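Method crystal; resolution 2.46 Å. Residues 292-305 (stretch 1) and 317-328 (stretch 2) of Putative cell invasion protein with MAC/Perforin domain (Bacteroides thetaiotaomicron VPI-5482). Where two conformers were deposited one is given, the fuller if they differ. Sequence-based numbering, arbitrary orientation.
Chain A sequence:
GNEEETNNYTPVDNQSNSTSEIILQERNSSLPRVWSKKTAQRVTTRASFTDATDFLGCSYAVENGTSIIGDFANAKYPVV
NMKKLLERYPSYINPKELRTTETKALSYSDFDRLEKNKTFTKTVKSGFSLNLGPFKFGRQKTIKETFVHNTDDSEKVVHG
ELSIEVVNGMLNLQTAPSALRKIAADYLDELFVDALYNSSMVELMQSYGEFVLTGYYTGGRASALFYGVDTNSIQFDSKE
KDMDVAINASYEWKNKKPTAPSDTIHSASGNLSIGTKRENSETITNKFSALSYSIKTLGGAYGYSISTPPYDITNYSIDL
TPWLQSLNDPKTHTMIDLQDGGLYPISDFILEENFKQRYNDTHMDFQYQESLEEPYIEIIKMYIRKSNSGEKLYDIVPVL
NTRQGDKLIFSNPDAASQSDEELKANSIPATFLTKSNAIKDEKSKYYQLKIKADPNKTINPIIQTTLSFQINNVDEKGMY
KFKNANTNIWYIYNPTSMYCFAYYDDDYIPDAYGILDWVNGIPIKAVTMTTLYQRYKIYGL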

# COMPACT_ATOMS: atom_id res chain seq x y z
N SER A 292 -3.94 24.23 23.45
CA SER A 292 -3.64 23.03 24.20
C SER A 292 -2.66 22.19 23.44
O SER A 292 -2.50 22.38 22.24
CB SER A 292 -4.91 22.24 24.44
OG SER A 292 -5.67 22.90 25.43
N TYR A 293 -1.98 21.27 24.14
CA TYR A 293 -0.98 20.39 23.50
C TYR A 293 -0.90 19.01 24.09
O TYR A 293 -1.33 18.79 25.20
CB TYR A 293 0.41 21.00 23.59
CG TYR A 293 1.08 20.94 24.98
CD1 TYR A 293 0.76 21.86 25.97
CD2 TYR A 293 2.09 20.00 25.26
CE1 TYR A 293 1.39 21.84 27.21
CE2 TYR A 293 2.72 19.97 26.53
CZ TYR A 293 2.37 20.89 27.48
OH TYR A 293 2.95 20.89 28.72
N SER A 294 -0.32 18.09 23.33
CA SER A 294 -0.04 16.78 23.82
C SER A 294 1.30 16.37 23.25
O SER A 294 1.56 16.62 22.08
CB SER A 294 -1.15 15.81 23.38
OG SER A 294 -0.81 14.45 23.64
N ILE A 295 2.16 15.78 24.06
CA ILE A 295 3.43 15.31 23.56
C ILE A 295 3.57 13.80 23.67
O ILE A 295 2.79 13.13 24.37
CB ILE A 295 4.60 15.98 24.24
CG1 ILE A 295 4.62 15.67 25.72
CG2 ILE A 295 4.55 17.45 24.01
CD1 ILE A 295 6.05 15.65 26.23
N LYS A 296 4.54 13.28 22.94
CA LYS A 296 4.91 11.88 22.94
C LYS A 296 6.37 11.81 22.59
O LYS A 296 6.79 12.47 21.63
CB LYS A 296 4.12 11.06 21.91
CG LYS A 296 4.39 9.53 22.03
CD LYS A 296 3.46 8.62 21.19
CE LYS A 296 3.80 8.60 19.71
NZ LYS A 296 3.07 7.49 19.03
N THR A 297 7.15 11.03 23.33
CA THR A 297 8.57 10.88 23.03
C THR A 297 8.75 9.53 22.38
O THR A 297 8.02 8.58 22.66
CB THR A 297 9.46 11.01 24.27
OG1 THR A 297 9.00 10.15 25.30
CG2 THR A 297 9.46 12.43 24.77
N LEU A 298 9.70 9.47 21.45
CA LEU A 298 10.04 8.26 20.72
C LEU A 298 11.46 7.91 21.12
O LEU A 298 12.38 8.69 20.86
CB LEU A 298 10.00 8.48 19.22
CG LEU A 298 8.67 8.88 18.61
CD1 LEU A 298 8.82 8.90 17.10
CD2 LEU A 298 7.59 7.94 19.00
N GLY A 299 11.63 6.76 21.77
CA GLY A 299 12.95 6.31 22.21
C GLY A 299 13.37 6.98 23.49
O GLY A 299 12.59 7.70 24.11
N GLY A 300 14.62 6.75 23.87
CA GLY A 300 15.16 7.28 25.14
C GLY A 300 14.48 6.65 26.33
O GLY A 300 13.86 5.61 26.21
N ALA A 301 14.61 7.30 27.48
CA ALA A 301 13.98 6.84 28.71
C ALA A 301 13.53 8.08 29.43
O ALA A 301 13.92 9.18 29.04
CB ALA A 301 14.97 6.07 29.55
N TYR A 302 12.69 7.90 30.45
CA TYR A 302 12.27 9.00 31.34
C TYR A 302 11.43 10.04 30.61
O TYR A 302 11.40 11.22 30.97
CB TYR A 302 13.48 9.64 32.05
CG TYR A 302 14.34 8.62 32.77
CD1 TYR A 302 13.96 8.12 34.03
CD2 TYR A 302 15.53 8.15 32.20
CE1 TYR A 302 14.74 7.16 34.70
CE2 TYR A 302 16.33 7.19 32.86
CZ TYR A 302 15.93 6.70 34.11
OH TYR A 302 16.71 5.76 34.76
N GLY A 303 10.72 9.57 29.59
CA GLY A 303 9.90 10.44 28.76
C GLY A 303 8.44 10.05 28.76
O GLY A 303 7.84 9.81 29.80
N TYR A 304 7.84 10.03 27.57
CA TYR A 304 6.41 9.84 27.46
C TYR A 304 6.09 8.98 26.26
O TYR A 304 5.72 9.48 25.19
CB TYR A 304 5.71 11.21 27.41
CG TYR A 304 5.93 12.02 28.68
CD1 TYR A 304 5.03 11.96 29.75
CD2 TYR A 304 7.05 12.84 28.81
CE1 TYR A 304 5.23 12.70 30.91
CE2 TYR A 304 7.26 13.57 29.96
CZ TYR A 304 6.35 13.50 31.01
OH TYR A 304 6.56 14.24 32.15
N SER A 305 6.20 7.68 26.47
CA SER A 305 6.04 6.67 25.43
C SER A 305 4.62 6.65 24.84
O SER A 305 4.43 6.25 23.69
CB SER A 305 6.41 5.28 25.99
OG SER A 305 5.60 4.89 27.10
N SER A 317 3.67 22.77 32.15
CA SER A 317 4.95 22.60 31.48
C SER A 317 5.56 21.29 31.87
O SER A 317 5.45 20.87 33.02
CB SER A 317 5.90 23.72 31.88
OG SER A 317 5.41 24.95 31.39
N ILE A 318 6.23 20.67 30.90
CA ILE A 318 6.89 19.41 31.09
C ILE A 318 8.37 19.57 30.81
O ILE A 318 8.74 20.10 29.76
CB ILE A 318 6.39 18.38 30.10
CG1 ILE A 318 4.85 18.33 30.12
CG2 ILE A 318 7.02 17.03 30.41
CD1 ILE A 318 4.25 17.37 29.06
N ASP A 319 9.20 19.10 31.74
CA ASP A 319 10.66 19.09 31.61
C ASP A 319 11.07 17.80 30.91
O ASP A 319 10.87 16.72 31.46
CB ASP A 319 11.30 19.16 33.02
CG ASP A 319 12.83 19.21 33.00
OD1 ASP A 319 13.44 19.76 32.05
OD2 ASP A 319 13.43 18.70 33.97
N LEU A 320 11.62 17.91 29.70
CA LEU A 320 12.13 16.73 29.01
C LEU A 320 13.65 16.56 29.20
O LEU A 320 14.28 15.75 28.51
CB LEU A 320 11.75 16.75 27.53
CG LEU A 320 10.24 16.68 27.26
CD1 LEU A 320 9.93 17.01 25.80
CD2 LEU A 320 9.69 15.33 27.67
N THR A 321 14.25 17.29 30.15
CA THR A 321 15.69 17.25 30.28
C THR A 321 16.21 15.83 30.55
O THR A 321 17.08 15.38 29.83
CB THR A 321 16.23 18.29 31.29
OG1 THR A 321 15.83 19.59 30.84
CG2 THR A 321 17.75 18.24 31.37
N PRO A 322 15.63 15.09 31.52
CA PRO A 322 16.07 13.71 31.74
C PRO A 322 15.96 12.85 30.49
O PRO A 322 16.87 12.07 30.19
CB PRO A 322 15.13 13.19 32.82
CG PRO A 322 14.69 14.42 33.54
CD PRO A 322 14.56 15.46 32.45
N TRP A 323 14.85 12.99 29.77
CA TRP A 323 14.68 12.24 28.53
C TRP A 323 15.75 12.61 27.48
O TRP A 323 16.33 11.73 26.83
CB TRP A 323 13.28 12.44 27.96
CG TRP A 323 13.14 11.86 26.64
CD1 TRP A 323 12.89 10.55 26.33
CD2 TRP A 323 13.28 12.54 25.40
NE1 TRP A 323 12.85 10.39 24.96
CE2 TRP A 323 13.08 11.60 24.37
CE3 TRP A 323 13.52 13.87 25.06
CZ2 TRP A 323 13.14 11.94 23.03
CZ3 TRP A 323 13.58 14.20 23.74
CH2 TRP A 323 13.38 13.25 22.73
N LEU A 324 16.04 13.90 27.34
CA LEU A 324 17.01 14.32 26.36
C LEU A 324 18.35 13.68 26.68
O LEU A 324 19.01 13.13 25.80
CB LEU A 324 17.14 15.84 26.34
CG LEU A 324 18.13 16.42 25.32
CD1 LEU A 324 17.64 16.15 23.91
CD2 LEU A 324 18.33 17.90 25.55
N GLN A 325 18.75 13.70 27.95
CA GLN A 325 20.04 13.16 28.29
C GLN A 325 20.05 11.63 28.38
O GLN A 325 21.10 11.03 28.46
CB GLN A 325 20.62 13.84 29.53
CG GLN A 325 19.87 13.65 30.80
CD GLN A 325 20.32 14.64 31.89
OE1 GLN A 325 20.59 15.82 31.61
NE2 GLN A 325 20.39 14.16 33.14
N SER A 326 18.89 11.00 28.34
CA SER A 326 18.83 9.56 28.22
C SER A 326 19.27 9.13 26.82
O SER A 326 19.68 7.98 26.61
CB SER A 326 17.42 9.07 28.46
OG SER A 326 16.63 9.27 27.29
N LEU A 327 19.20 10.07 25.87
CA LEU A 327 19.54 9.78 24.46
C LEU A 327 21.04 9.62 24.22
O LEU A 327 21.46 9.26 23.13
CB LEU A 327 18.96 10.85 23.53
CG LEU A 327 17.43 10.97 23.48
CD1 LEU A 327 16.97 12.12 22.54
CD2 LEU A 327 16.79 9.64 23.07
N ASN A 328 21.84 9.89 25.25
CA ASN A 328 23.28 9.65 25.18
C ASN A 328 23.61 8.17 25.13
O ASN A 328 24.72 7.81 24.77
CB ASN A 328 24.00 10.29 26.36
CG ASN A 328 23.95 11.81 26.32
OD1 ASN A 328 24.18 12.43 25.27
ND2 ASN A 328 23.67 12.41 27.47
O HOH W 1 11.87 13.83 30.74

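The indole of Trp323 lies in a pocket built largely from the backbone of a glycine-rich turn, which meets it with carbonyl oxygens around its rim and a threonine over one face. Its NE1 donates a hydrogen bond to Gly299 O (2.8 Å, 161°), which satisfies the one polar group of an otherwise apolar ring in a buried site. Over the face sits Thr297, whose CG2 lies 3.8 Å from the centroid of the five-membered ring of Trp323 and only 13° off its normal, a CH-pi contact between a methyl and an electron-rich surface.

The glycines make this fit possible. Gly299 and Gly300 both have positive phi, which favours glycine. At Gly300 a CB would also point toward the helix, into Trp323 NE1, Ser326 OG and Leu327 CD2; as it is, Gly300 CA comes within 3.5 Å of Leu327 CD2. A CB on Gly303 would strike Trp323 CD1 and, within its own stretch, Thr297 OG1. Thr297 OG1 accepts a hydrogen bond from Tyr304 N (2.6 Å), while Thr297 N donates to Tyr304 O (2.8 Å). Thr297 thus closes the base of the turn with its polar atoms and offers its methyl to the tryptophan.

Stretch 1 runs as a strand to Leu298 and then turns; stretch 2 passes from a short strand at 318-319 into a helix beginning at Thr321. The backbones stand 9.2 Å apart at the CA atoms of Ile295 and Ile318, leaving room for side chains between them, but close to 4.9 Å between the CA atoms of Tyr302 and Trp323. Here backbone polar groups take part. Ala301 N donates to Ser326 OG (2.8 Å), and Ser326 OG in turn donates to Trp323 O (2.5 Å), so a small hydroxyl side chain links turn and helix by accepting one bond and giving another. Ala301 O receives a CA-H...O contact from Trp323 CA at 3.2 Å. A water adds a further bridge, donating to Tyr302 O (2.7 Å) and Asp319 O (3.1 Å) and accepting from Trp323 N (3.2 Å).

Where the backbones are farther apart, the packing is apolar. Ile318 points toward stretch 1: its CD1 meets Ile295 CG1 at 3.8 Å and Tyr293 CE2 at 3.9 Å, and its CG2 lies 3.5 Å from Tyr304 CE2. Leu320, at the N-cap position, reaches in with CD2, 3.9 Å from Ile295 CD1 and 3.8 Å from the edge of the Tyr304 ring at CE2. Ile318 has branches that reach two tyrosine rings, while Leu320 packs its CD2 methyl against one ring and aliphatic neighbours.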